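Local coordinates for protein guanidinopropionase (Pseudomonas aeruginosa, PDB 3NIQ) that hydrolyses 3-guanidinopropanoate to beta-alanine and urea as a manganese-dependent homohexamer of the arginase family, at residues 14-19 with 23-28; 225-230 with 273-278; 42-47 with 96-101. One frame throughout, in Å; residues are numbered along the deposited sequence.

Contact 1 of 3, residues 14-19 with 23-28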
ATOM      1  N   ILE A  14      -5.145 -29.958  -4.122  1.00 34.53           N
ATOM      2  CA  ILE A  14      -4.554 -29.036  -3.160  1.00 32.68           C
ATOM      3  C   ILE A  14      -4.629 -27.634  -3.756  1.00 30.66           C
ATOM      4  O   ILE A  14      -3.951 -27.343  -4.740  1.00 30.58           O
ATOM      5  CB  ILE A  14      -3.093 -29.416  -2.797  1.00 33.33           C
ATOM      6  CG1 ILE A  14      -3.034 -30.840  -2.206  1.00 35.01           C
ATOM      7  CG2 ILE A  14      -2.525 -28.422  -1.765  1.00 31.37           C
ATOM      8  CD1 ILE A  14      -1.630 -31.480  -2.212  1.00 36.99           C
ATOM      9  N   PRO A  15      -5.482 -26.765  -3.185  1.00 28.52           N
ATOM     10  CA  PRO A  15      -5.705 -25.483  -3.865  1.00 27.44           C
ATOM     11  C   PRO A  15      -4.409 -24.669  -3.874  1.00 26.31           C
ATOM     12  O   PRO A  15      -3.532 -24.902  -3.039  1.00 24.61           O
ATOM     13  CB  PRO A  15      -6.780 -24.806  -3.023  1.00 27.37           C
ATOM     14  CG  PRO A  15      -7.293 -25.885  -2.051  1.00 27.75           C
ATOM     15  CD  PRO A  15      -6.156 -26.832  -1.877  1.00 28.45           C
ATOM     16  N   ARG A  16      -4.290 -23.753  -4.828  1.00 26.71           N
ATOM     17  CA  ARG A  16      -3.026 -23.071  -5.113  1.00 27.44           C
ATOM     18  C   ARG A  16      -2.539 -22.151  -3.990  1.00 27.22           C
ATOM     19  O   ARG A  16      -1.389 -21.706  -3.997  1.00 27.94           O
ATOM     20  CB  ARG A  16      -3.142 -22.293  -6.430  1.00 27.94           C
ATOM     21  CG  ARG A  16      -3.349 -23.201  -7.611  1.00 29.39           C
ATOM     22  CD  ARG A  16      -3.549 -22.431  -8.912  1.00 31.40           C
ATOM     23  NE  ARG A  16      -3.705 -23.366 -10.030  1.00 32.68           N
ATOM     24  CZ  ARG A  16      -2.734 -24.139 -10.538  1.00 35.88           C
ATOM     25  NH1 ARG A  16      -1.483 -24.118 -10.058  1.00 32.72           N
ATOM     26  NH2 ARG A  16      -3.014 -24.948 -11.549  1.00 37.88           N
ATOM     27  N   PHE A  17      -3.404 -21.863  -3.025  1.00 26.18           N
ATOM     28  CA  PHE A  17      -3.018 -20.966  -1.939  1.00 25.91           C
ATOM     29  C   PHE A  17      -2.448 -21.766  -0.779  1.00 24.93           C
ATOM     30  O   PHE A  17      -1.990 -21.200   0.210  1.00 23.78           O
ATOM     31  CB  PHE A  17      -4.210 -20.103  -1.484  1.00 26.43           C
ATOM     32  CG  PHE A  17      -5.478 -20.876  -1.259  1.00 25.68           C
ATOM     33  CD1 PHE A  17      -5.631 -21.674  -0.129  1.00 25.05           C
ATOM     34  CD2 PHE A  17      -6.531 -20.798  -2.179  1.00 25.50           C
ATOM     35  CE1 PHE A  17      -6.815 -22.403   0.099  1.00 25.45           C
ATOM     36  CE2 PHE A  17      -7.709 -21.516  -1.968  1.00 25.80           C
ATOM     37  CZ  PHE A  17      -7.857 -22.322  -0.827  1.00 22.67           C
ATOM     38  N   ALA A  18      -2.497 -23.089  -0.923  1.00 24.84           N
ATOM     39  CA  ALA A  18      -2.120 -24.031   0.130  1.00 24.90           C
ATOM     40  C   ALA A  18      -0.882 -24.832  -0.275  1.00 25.20           C
ATOM     41  O   ALA A  18      -0.477 -24.829  -1.442  1.00 25.56           O
ATOM     42  CB  ALA A  18      -3.273 -24.971   0.408  1.00 25.65           C
ATOM     43  N   GLY A  19      -0.289 -25.522   0.693  1.00 25.60           N
ATOM     44  CA  GLY A  19       0.917 -26.288   0.462  1.00 24.62           C
ATOM     45  C   GLY A  19       2.166 -25.445   0.678  1.00 24.85           C
ATOM     46  O   GLY A  19       2.133 -24.214   0.565  1.00 24.86           O
ATOM     47  N   PHE A  23       9.259 -23.569  -5.569  1.00 21.13           N
ATOM     48  CA  PHE A  23       9.084 -23.157  -6.959  1.00 20.42           C
ATOM     49  C   PHE A  23       8.124 -24.109  -7.663  1.00 21.15           C
ATOM     50  O   PHE A  23       8.326 -25.323  -7.636  1.00 21.43           O
ATOM     51  CB  PHE A  23      10.420 -23.143  -7.706  1.00 20.99           C
ATOM     52  CG  PHE A  23      11.286 -21.975  -7.372  1.00 21.05           C
ATOM     53  CD1 PHE A  23      10.802 -20.665  -7.525  1.00 19.44           C
ATOM     54  CD2 PHE A  23      12.597 -22.172  -6.926  1.00 19.54           C
ATOM     55  CE1 PHE A  23      11.615 -19.561  -7.219  1.00 17.53           C
ATOM     56  CE2 PHE A  23      13.421 -21.083  -6.647  1.00 19.07           C
ATOM     57  CZ  PHE A  23      12.909 -19.765  -6.776  1.00 17.69           C
ATOM     58  N   MET A  24       7.080 -23.545  -8.275  1.00 21.50           N
ATOM     59  CA  MET A  24       6.077 -24.300  -9.037  1.00 22.18           C
ATOM     60  C   MET A  24       5.417 -25.395  -8.182  1.00 22.22           C
ATOM     61  O   MET A  24       4.851 -26.328  -8.727  1.00 23.47           O
ATOM     62  CB  MET A  24       6.698 -24.921 -10.303  1.00 22.47           C
ATOM     63  CG  MET A  24       7.610 -23.980 -11.121  1.00 23.05           C
ATOM     64  SD  MET A  24       6.725 -22.566 -11.769  1.00 25.24           S
ATOM     65  CE  MET A  24       8.071 -21.689 -12.613  1.00 22.09           C
ATOM     66  N   ARG A  25       5.528 -25.284  -6.851  1.00 21.94           N
ATOM     67  CA  ARG A  25       5.034 -26.311  -5.904  1.00 23.61           C
ATOM     68  C   ARG A  25       5.570 -27.701  -6.213  1.00 23.80           C
ATOM     69  O   ARG A  25       4.864 -28.709  -6.071  1.00 24.55           O
ATOM     70  CB  ARG A  25       3.493 -26.327  -5.846  1.00 24.42           C
ATOM     71  CG  ARG A  25       2.881 -24.948  -5.499  1.00 26.48           C
ATOM     72  CD  ARG A  25       1.519 -25.075  -4.829  1.00 26.52           C
ATOM     73  NE  ARG A  25       0.515 -25.599  -5.749  1.00 23.36           N
ATOM     74  CZ  ARG A  25      -0.684 -26.038  -5.368  1.00 25.95           C
ATOM     75  NH1 ARG A  25      -1.038 -26.015  -4.084  1.00 24.12           N
ATOM     76  NH2 ARG A  25      -1.531 -26.498  -6.267  1.00 22.76           N
ATOM     77  N   LEU A  26       6.828 -27.752  -6.625  1.00 23.03           N
ATOM     78  CA  LEU A  26       7.502 -29.009  -6.905  1.00 22.94           C
ATOM     79  C   LEU A  26       8.104 -29.532  -5.609  1.00 23.85           C
ATOM     80  O   LEU A  26       8.146 -28.792  -4.599  1.00 23.64           O
ATOM     81  CB  LEU A  26       8.602 -28.782  -7.973  1.00 21.79           C
ATOM     82  CG  LEU A  26       8.130 -28.547  -9.415  1.00 22.94           C
ATOM     83  CD1 LEU A  26       9.179 -27.801 -10.231  1.00 25.39           C
ATOM     84  CD2 LEU A  26       7.788 -29.851 -10.138  1.00 25.06           C
ATOM     85  N   PRO A  27       8.563 -30.806  -5.604  1.00 23.99           N
ATOM     86  CA  PRO A  27       9.314 -31.277  -4.447  1.00 24.12           C
ATOM     87  C   PRO A  27      10.641 -30.539  -4.306  1.00 24.53           C
ATOM     88  O   PRO A  27      11.198 -30.041  -5.313  1.00 24.89           O
ATOM     89  CB  PRO A  27       9.545 -32.778  -4.755  1.00 24.39           C
ATOM     90  CG  PRO A  27       8.504 -33.128  -5.768  1.00 24.85           C
ATOM     91  CD  PRO A  27       8.411 -31.869  -6.608  1.00 24.42           C
ATOM     92  N   ALA A  28      11.120 -30.432  -3.063  1.00 24.72           N
ATOM     93  CA  ALA A  28      12.427 -29.853  -2.785  1.00 24.89           C
ATOM     94  C   ALA A  28      13.521 -30.915  -2.872  1.00 25.63           C
ATOM     95  O   ALA A  28      13.317 -32.065  -2.452  1.00 24.77           O
ATOM     96  CB  ALA A  28      12.436 -29.196  -1.435  1.00 23.76           C
TER

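Contact 2 of 3, residues 225-230 with 273-278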
ATOM      1  N   GLU A 225      17.059 -11.028 -35.214  1.00 25.86           N
ATOM      2  CA  GLU A 225      18.399 -10.502 -34.966  1.00 25.33           C
ATOM      3  C   GLU A 225      19.023 -11.206 -33.766  1.00 25.29           C
ATOM      4  O   GLU A 225      20.202 -11.581 -33.800  1.00 25.45           O
ATOM      5  CB  GLU A 225      18.375  -8.981 -34.775  1.00 25.49           C
ATOM      6  CG  GLU A 225      19.748  -8.365 -34.513  1.00 24.76           C
ATOM      7  CD  GLU A 225      20.675  -8.442 -35.724  1.00 29.24           C
ATOM      8  OE1 GLU A 225      20.270  -9.026 -36.766  1.00 28.50           O
ATOM      9  OE2 GLU A 225      21.812  -7.922 -35.620  1.00 26.74           O
ATOM     10  N   ALA A 226      18.235 -11.408 -32.708  1.00 25.05           N
ATOM     11  CA  ALA A 226      18.761 -12.102 -31.529  1.00 24.06           C
ATOM     12  C   ALA A 226      19.219 -13.519 -31.872  1.00 23.45           C
ATOM     13  O   ALA A 226      20.290 -13.938 -31.446  1.00 22.03           O
ATOM     14  CB  ALA A 226      17.737 -12.129 -30.402  1.00 23.39           C
ATOM     15  N   ARG A 227      18.403 -14.258 -32.626  1.00 23.51           N
ATOM     16  CA  ARG A 227      18.738 -15.657 -32.949  1.00 25.35           C
ATOM     17  C   ARG A 227      19.940 -15.726 -33.884  1.00 25.61           C
ATOM     18  O   ARG A 227      20.754 -16.644 -33.791  1.00 24.44           O
ATOM     19  CB  ARG A 227      17.556 -16.394 -33.576  1.00 25.78           C
ATOM     20  CG  ARG A 227      16.369 -16.560 -32.646  1.00 26.72           C
ATOM     21  CD  ARG A 227      15.264 -17.344 -33.339  1.00 29.63           C
ATOM     22  NE  ARG A 227      15.704 -18.699 -33.654  1.00 32.80           N
ATOM     23  CZ  ARG A 227      15.411 -19.787 -32.938  1.00 33.10           C
ATOM     24  NH1 ARG A 227      14.653 -19.712 -31.848  1.00 26.39           N
ATOM     25  NH2 ARG A 227      15.876 -20.969 -33.324  1.00 33.38           N
ATOM     26  N   ARG A 228      20.042 -14.746 -34.780  1.00 25.83           N
ATOM     27  CA  ARG A 228      21.217 -14.610 -35.639  1.00 25.43           C
ATOM     28  C   ARG A 228      22.491 -14.439 -34.816  1.00 24.94           C
ATOM     29  O   ARG A 228      23.517 -15.050 -35.123  1.00 23.17           O
ATOM     30  CB  ARG A 228      21.066 -13.416 -36.593  1.00 26.18           C
ATOM     31  CG  ARG A 228      22.152 -13.369 -37.679  1.00 28.20           C
ATOM     32  CD  ARG A 228      22.219 -12.029 -38.391  1.00 31.26           C
ATOM     33  NE  ARG A 228      22.537 -10.914 -37.493  1.00 31.65           N
ATOM     34  CZ  ARG A 228      23.753 -10.612 -37.031  1.00 32.12           C
ATOM     35  NH1 ARG A 228      24.803 -11.349 -37.361  1.00 30.71           N
ATOM     36  NH2 ARG A 228      23.914  -9.562 -36.225  1.00 29.89           N
ATOM     37  N   VAL A 229      22.437 -13.604 -33.777  1.00 23.84           N
ATOM     38  CA  VAL A 229      23.636 -13.333 -32.970  1.00 22.12           C
ATOM     39  C   VAL A 229      24.152 -14.561 -32.245  1.00 21.49           C
ATOM     40  O   VAL A 229      25.355 -14.832 -32.248  1.00 20.09           O
ATOM     41  CB  VAL A 229      23.413 -12.182 -31.921  1.00 22.62           C
ATOM     42  CG1 VAL A 229      24.513 -12.204 -30.820  1.00 20.60           C
ATOM     43  CG2 VAL A 229      23.375 -10.810 -32.606  1.00 22.85           C
ATOM     44  N   VAL A 230      23.251 -15.279 -31.576  1.00 21.25           N
ATOM     45  CA  VAL A 230      23.662 -16.396 -30.722  1.00 21.04           C
ATOM     46  C   VAL A 230      23.835 -17.668 -31.543  1.00 22.46           C
ATOM     47  O   VAL A 230      24.574 -18.567 -31.151  1.00 21.36           O
ATOM     48  CB  VAL A 230      22.675 -16.635 -29.528  1.00 21.69           C
ATOM     49  CG1 VAL A 230      22.525 -15.346 -28.689  1.00 20.56           C
ATOM     50  CG2 VAL A 230      21.314 -17.113 -30.024  1.00 20.74           C
ATOM     51  N   ARG A 273      12.707 -20.613 -28.660  1.00 24.09           N
ATOM     52  CA  ARG A 273      12.554 -22.052 -28.683  1.00 24.98           C
ATOM     53  C   ARG A 273      13.482 -22.679 -29.739  1.00 25.57           C
ATOM     54  O   ARG A 273      13.684 -22.110 -30.823  1.00 24.16           O
ATOM     55  CB  ARG A 273      11.106 -22.411 -28.999  1.00 25.86           C
ATOM     56  CG  ARG A 273      10.801 -23.882 -28.794  1.00 27.88           C
ATOM     57  CD  ARG A 273       9.461 -24.231 -29.400  1.00 28.53           C
ATOM     58  NE  ARG A 273       9.099 -25.605 -29.067  1.00 28.95           N
ATOM     59  CZ  ARG A 273       7.885 -26.109 -29.251  1.00 29.85           C
ATOM     60  NH1 ARG A 273       6.940 -25.344 -29.778  1.00 27.48           N
ATOM     61  NH2 ARG A 273       7.625 -27.371 -28.915  1.00 27.09           N
ATOM     62  N   GLY A 274      14.072 -23.822 -29.403  1.00 25.73           N
ATOM     63  CA  GLY A 274      14.985 -24.507 -30.332  1.00 27.12           C
ATOM     64  C   GLY A 274      16.474 -24.211 -30.151  1.00 27.04           C
ATOM     65  O   GLY A 274      17.320 -24.996 -30.567  1.00 27.43           O
ATOM     66  N   LEU A 275      16.799 -23.085 -29.529  1.00 25.81           N
ATOM     67  CA  LEU A 275      18.186 -22.750 -29.287  1.00 25.94           C
ATOM     68  C   LEU A 275      18.816 -23.736 -28.315  1.00 25.75           C
ATOM     69  O   LEU A 275      18.117 -24.429 -27.571  1.00 25.87           O
ATOM     70  CB  LEU A 275      18.296 -21.319 -28.726  1.00 26.32           C
ATOM     71  CG  LEU A 275      17.876 -20.216 -29.713  1.00 25.95           C
ATOM     72  CD1 LEU A 275      17.895 -18.855 -29.062  1.00 27.84           C
ATOM     73  CD2 LEU A 275      18.739 -20.192 -30.945  1.00 28.12           C
ATOM     74  N   ASP A 276      20.141 -23.797 -28.319  1.00 25.35           N
ATOM     75  CA  ASP A 276      20.839 -24.603 -27.334  1.00 25.26           C
ATOM     76  C   ASP A 276      20.998 -23.829 -26.007  1.00 24.49           C
ATOM     77  O   ASP A 276      22.019 -23.175 -25.757  1.00 23.86           O
ATOM     78  CB  ASP A 276      22.185 -25.106 -27.870  1.00 25.54           C
ATOM     79  CG  ASP A 276      22.929 -25.956 -26.848  1.00 25.19           C
ATOM     80  OD1 ASP A 276      22.254 -26.627 -26.050  1.00 26.13           O
ATOM     81  OD2 ASP A 276      24.178 -25.936 -26.827  1.00 28.12           O
ATOM     82  N   LEU A 277      19.971 -23.918 -25.173  1.00 23.78           N
ATOM     83  CA  LEU A 277      19.883 -23.130 -23.940  1.00 24.17           C
ATOM     84  C   LEU A 277      20.464 -23.926 -22.797  1.00 23.50           C
ATOM     85  O   LEU A 277      19.993 -25.027 -22.508  1.00 23.10           O
ATOM     86  CB  LEU A 277      18.420 -22.752 -23.635  1.00 23.61           C
ATOM     87  CG  LEU A 277      17.703 -21.763 -24.565  1.00 26.16           C
ATOM     88  CD1 LEU A 277      16.320 -21.381 -24.041  1.00 28.88           C
ATOM     89  CD2 LEU A 277      18.526 -20.495 -24.776  1.00 28.77           C
ATOM     90  N   VAL A 278      21.487 -23.376 -22.154  1.00 22.04           N
ATOM     91  CA  VAL A 278      22.232 -24.113 -21.132  1.00 20.91           C
ATOM     92  C   VAL A 278      21.977 -23.580 -19.717  1.00 20.36           C
ATOM     93  O   VAL A 278      22.469 -24.122 -18.745  1.00 20.42           O
ATOM     94  CB  VAL A 278      23.747 -24.107 -21.412  1.00 20.65           C
ATOM     95  CG1 VAL A 278      24.012 -24.553 -22.850  1.00 20.77           C
ATOM     96  CG2 VAL A 278      24.352 -22.734 -21.148  1.00 19.67           C
TER

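Contact 3 of 3, residues 42-47 with 96-101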
ATOM      1  N   VAL A  42      18.753 -17.315  -5.673  1.00 16.30           N
ATOM      2  CA  VAL A  42      19.987 -16.680  -5.219  1.00 17.28           C
ATOM      3  C   VAL A  42      19.675 -15.363  -4.507  1.00 17.77           C
ATOM      4  O   VAL A  42      19.689 -14.277  -5.120  1.00 18.13           O
ATOM      5  CB  VAL A  42      20.957 -16.454  -6.343  1.00 17.92           C
ATOM      6  CG1 VAL A  42      22.301 -16.054  -5.747  1.00 19.93           C
ATOM      7  CG2 VAL A  42      21.071 -17.723  -7.212  1.00 19.08           C
ATOM      8  N   PRO A  43      19.389 -15.461  -3.207  1.00 18.25           N
ATOM      9  CA  PRO A  43      18.845 -14.339  -2.448  1.00 18.52           C
ATOM     10  C   PRO A  43      19.962 -13.404  -2.018  1.00 18.73           C
ATOM     11  O   PRO A  43      20.379 -13.426  -0.871  1.00 18.62           O
ATOM     12  CB  PRO A  43      18.180 -15.028  -1.252  1.00 17.76           C
ATOM     13  CG  PRO A  43      18.996 -16.295  -1.043  1.00 17.72           C
ATOM     14  CD  PRO A  43      19.407 -16.722  -2.423  1.00 18.42           C
ATOM     15  N   TRP A  44      20.439 -12.582  -2.951  1.00 19.10           N
ATOM     16  CA  TRP A  44      21.669 -11.835  -2.739  1.00 18.64           C
ATOM     17  C   TRP A  44      21.629 -10.504  -3.477  1.00 18.41           C
ATOM     18  O   TRP A  44      21.409 -10.452  -4.696  1.00 17.33           O
ATOM     19  CB  TRP A  44      22.848 -12.684  -3.216  1.00 19.26           C
ATOM     20  CG  TRP A  44      24.183 -12.026  -3.049  1.00 20.29           C
ATOM     21  CD1 TRP A  44      24.668 -11.428  -1.921  1.00 20.85           C
ATOM     22  CD2 TRP A  44      25.218 -11.924  -4.036  1.00 22.47           C
ATOM     23  NE1 TRP A  44      25.941 -10.953  -2.148  1.00 21.45           N
ATOM     24  CE2 TRP A  44      26.300 -11.238  -3.437  1.00 20.88           C
ATOM     25  CE3 TRP A  44      25.335 -12.346  -5.374  1.00 21.66           C
ATOM     26  CZ2 TRP A  44      27.485 -10.957  -4.119  1.00 23.17           C
ATOM     27  CZ3 TRP A  44      26.531 -12.076  -6.055  1.00 20.58           C
ATOM     28  CH2 TRP A  44      27.589 -11.393  -5.416  1.00 23.24           C
ATOM     29  N   ASP A  45      21.787  -9.412  -2.743  1.00 18.19           N
ATOM     30  CA  ASP A  45      21.790  -8.090  -3.389  1.00 19.01           C
ATOM     31  C   ASP A  45      22.972  -7.223  -2.938  1.00 18.14           C
ATOM     32  O   ASP A  45      22.909  -5.987  -2.966  1.00 17.57           O
ATOM     33  CB  ASP A  45      20.428  -7.367  -3.219  1.00 17.61           C
ATOM     34  CG  ASP A  45      20.029  -7.175  -1.747  1.00 20.56           C
ATOM     35  OD1 ASP A  45      20.903  -7.267  -0.843  1.00 20.32           O
ATOM     36  OD2 ASP A  45      18.825  -6.939  -1.498  1.00 18.12           O
ATOM     37  N   GLY A  46      24.054  -7.886  -2.543  1.00 18.94           N
ATOM     38  CA  GLY A  46      25.315  -7.200  -2.190  1.00 20.08           C
ATOM     39  C   GLY A  46      25.844  -6.270  -3.291  1.00 20.90           C
ATOM     40  O   GLY A  46      26.508  -5.261  -3.006  1.00 21.41           O
ATOM     41  N   GLY A  47      25.545  -6.587  -4.547  1.00 20.66           N
ATOM     42  CA  GLY A  47      25.989  -5.759  -5.671  1.00 19.02           C
ATOM     43  C   GLY A  47      25.150  -4.503  -5.908  1.00 20.74           C
ATOM     44  O   GLY A  47      25.437  -3.722  -6.834  1.00 20.49           O
ATOM     45  N   ILE A  96      26.673  -9.826   4.314  1.00 26.22           N
ATOM     46  CA  ILE A  96      27.635  -8.884   4.879  1.00 27.56           C
ATOM     47  C   ILE A  96      28.919  -8.761   4.054  1.00 27.71           C
ATOM     48  O   ILE A  96      29.584  -7.723   4.080  1.00 28.90           O
ATOM     49  CB  ILE A  96      28.002  -9.292   6.341  1.00 27.81           C
ATOM     50  CG1 ILE A  96      26.752  -9.296   7.217  1.00 29.53           C
ATOM     51  CG2 ILE A  96      29.083  -8.364   6.945  1.00 29.53           C
ATOM     52  CD1 ILE A  96      25.936  -7.974   7.171  1.00 29.35           C
ATOM     53  N   ASP A  97      29.253  -9.819   3.327  1.00 27.31           N
ATOM     54  CA  ASP A  97      30.558  -9.963   2.681  1.00 26.25           C
ATOM     55  C   ASP A  97      30.358 -10.394   1.237  1.00 25.09           C
ATOM     56  O   ASP A  97      30.060 -11.562   0.961  1.00 24.82           O
ATOM     57  CB  ASP A  97      31.378 -11.023   3.439  1.00 26.96           C
ATOM     58  CG  ASP A  97      32.785 -11.203   2.883  1.00 30.05           C
ATOM     59  OD1 ASP A  97      33.068 -10.781   1.731  1.00 32.12           O
ATOM     60  OD2 ASP A  97      33.618 -11.780   3.615  1.00 33.44           O
ATOM     61  N   LEU A  98      30.524  -9.440   0.336  1.00 23.46           N
ATOM     62  CA  LEU A  98      30.274  -9.590  -1.081  1.00 24.54           C
ATOM     63  C   LEU A  98      31.203 -10.631  -1.716  1.00 24.78           C
ATOM     64  O   LEU A  98      30.758 -11.499  -2.470  1.00 23.46           O
ATOM     65  CB  LEU A  98      30.458  -8.225  -1.746  1.00 24.23           C
ATOM     66  CG  LEU A  98      30.137  -8.017  -3.225  1.00 26.28           C
ATOM     67  CD1 LEU A  98      30.005  -6.520  -3.498  1.00 27.35           C
ATOM     68  CD2 LEU A  98      31.233  -8.583  -4.110  1.00 28.46           C
ATOM     69  N   LEU A  99      32.487 -10.543  -1.386  1.00 25.37           N
ATOM     70  CA  LEU A  99      33.487 -11.455  -1.944  1.00 25.70           C
ATOM     71  C   LEU A  99      33.265 -12.879  -1.464  1.00 25.68           C
ATOM     72  O   LEU A  99      33.383 -13.831  -2.236  1.00 25.60           O
ATOM     73  CB  LEU A  99      34.901 -10.982  -1.612  1.00 25.61           C
ATOM     74  CG  LEU A  99      35.409  -9.670  -2.223  1.00 27.50           C
ATOM     75  CD1 LEU A  99      36.886  -9.485  -1.871  1.00 29.52           C
ATOM     76  CD2 LEU A  99      35.219  -9.576  -3.745  1.00 28.29           C
ATOM     77  N   ASP A 100      32.895 -13.030  -0.197  1.00 25.77           N
ATOM     78  CA  ASP A 100      32.531 -14.345   0.307  1.00 25.38           C
ATOM     79  C   ASP A 100      31.285 -14.936  -0.405  1.00 24.88           C
ATOM     80  O   ASP A 100      31.251 -16.140  -0.696  1.00 23.18           O
ATOM     81  CB  ASP A 100      32.321 -14.306   1.814  1.00 26.47           C
ATOM     82  CG  ASP A 100      32.097 -15.680   2.404  1.00 28.69           C
ATOM     83  OD1 ASP A 100      32.942 -16.564   2.161  1.00 29.20           O
ATOM     84  OD2 ASP A 100      31.084 -15.876   3.114  1.00 30.72           O
ATOM     85  N   SER A 101      30.273 -14.103  -0.684  1.00 23.88           N
ATOM     86  CA  SER A 101      29.071 -14.590  -1.391  1.00 22.61           C
ATOM     87  C   SER A 101      29.391 -15.059  -2.802  1.00 21.63           C
ATOM     88  O   SER A 101      28.947 -16.127  -3.214  1.00 21.35           O
ATOM     89  CB  SER A 101      27.968 -13.539  -1.425  1.00 22.87           C
ATOM     90  OG  SER A 101      27.396 -13.397  -0.147  1.00 25.02           O
TER

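Contact 1 of 3, residues 14-19 with 23-28
Ile14, Pro15 and Ala18 present three backbone carbonyls to the side chain of Arg25, at a type I beta turn that runs from Pro15 to Ala18 and is closed by the bond from Ala18 N to Pro15 O. Segment 23-28 has no regular structure either, and it meets the turn through Arg25 alone. The Arg25 chain bends at chi3 (-68°) on its way to the turn. The two terminal nitrogens of Arg25 straddle Ile14 O. The straighter of the two bonds is Arg25 NH2 to Ile14 O at 3.0 Å; Arg25 NH1 to Ile14 O is longer, at 3.3 Å. Both nitrogens approach from the same face of that carbonyl, and the oxygen lies in the guanidinium plane. Arg25 NH1 also donates to Ala18 O at 2.9 Å, coming from above the carbonyl plane. A weak, bent bond joins Arg25 NH1 to Pro15 O, also at 2.9 Å.

One face of the guanidinium is packed by Arg16 CA. Ile14 CG2 lies 3.7 Å from Arg25 NH1. The methyl is placed there by a first torsion that sets CG2 anti to the backbone N. Arg16 CG comes within 4.0 Å of Arg25 NH2, and the two side chains run nearly perpendicular. The Arg16 chain then runs out extended, and its NH1 donates to Ser66 O. Arg59 of a second subunit binds Arg16 O and Gly19 O, so the turn also belongs to a subunit interface.

Arg25 is buried, yet no acid meets it across this contact. Its charge is probably eased by the carbonyl dipoles of the turn. The bonds to Ile14 O and Ala18 O, with the weak one to Pro15 O, should hold the guanidinium in its rotation. They tie two irregular parts of the N-terminal region together.

Contact 2 of 3, residues 225-230 with 273-278
Arg227 reaches from its helix to the loop before strand 277-283, where it meets Arg273 and Leu275. From CB, its CG lies anti to the carbonyl carbon (chi1 -65°). The chain runs on extended through CD and then bends at chi3, which brings the guanidinium over to the loop. Arg227 CZ lies 3.9 Å from Leu275 CD2. Arg227 NH2 is 3.8 Å from Leu275 CD2. This methyl packs over one face of the guanidinium, offset toward its rim. Arg227 NH1 donates to Arg273 O at 2.8 Å in a nearly straight bond (161°). That oxygen sits at the guanidinium edge, close to its plane. NH1 also bonds to Gly271 O, so two loop carbonyls hold the group.

Leu275 turns its other methyl to the helix end. Leu275 CD1 meets Val230 CG2 at 4.0 Å. The side chain of Arg273 leads away to a salt bridge with Glu312.

The contact joins the last turns of helix 211-230 to the loop that leads into strand 277-283. Val230 also packs on strands 142-147 and 235-240, while Leu277 lies against helix 294-317.

Contact 3 of 3, residues 42-47 with 96-101
Trp44 and Gly46 meet the first turn of helix 98-114 from the irregular segment that follows strand 37-42. The backbones come nearest at Gly46 and Leu98, whose CA atoms are 5.6 Å apart, and are wider at Trp44 and Ser101, at 8.0 Å between CA atoms. Pro43 is the centre of an inverse gamma turn. The helix is capped by Asp97, whose OD1 accepts from Asp100 N in a nearly straight bond (171°).

Trp44 sends its indole toward the helix, with CG anti to the backbone N (chi1 -180°). Ser101 CB sits over one face of the ring. Ser101 CB is 3.7 Å from the centroid of the Trp44 five-membered ring and 28° off the normal, a CH-pi contact. The closest pair is Ser101 CB to Trp44 NE1, at 3.4 Å. Ser101 OG is also near NE1, but the angle is poor and no hydrogen bond forms. The hydroxyl is instead hydrogen-bonded to Asn94 N, in the loop ahead of the helix.

The benzene part of the indole meets Leu98. Trp44 CZ2 lies 3.7 Å from Leu98 O and 4.1 Å from Leu98 CG. Leu98 CD1 reaches on to Gly46 O, at 3.7 Å. Leu98 and Ile96 also pack on a fourth subunit. Leu102 and Ile105 of the same helix continue the packing on Trp44.

The contact lies at the end of the sheet that carries the manganese ions, but is not part of the metal site: the Trp44 side chain is about 9 Å from that of His126, a manganese ligand. Such a loop, at the C-terminal end of a strand and packed on the start of a helix, belongs to the alpha/beta fold of the arginase family, with its parallel sheet of eight strands.

The three contacts follow one another along the chain without nesting or crossing. Contact 1 comes first and closes a very short loop, with three residues between its segments, ahead of strand 37-42. Contact 3 opens just after that strand and closes at helix 98-114, spanning helices 57-64 and 79-82 and strand 85-90. Contact 2 comes last, from the end of helix 211-230, and closes over strand 235-240 and helix 262-270. Contacts 2 and 3 lie on opposite sides of the chain's centre, with centres 30 Å apart. Ala18 of contact 1 packs on Pro43 of a second subunit, a residue of segment 42-47, so contacts 1 and 3 meet across a subunit boundary; contact 2 touches no other chain.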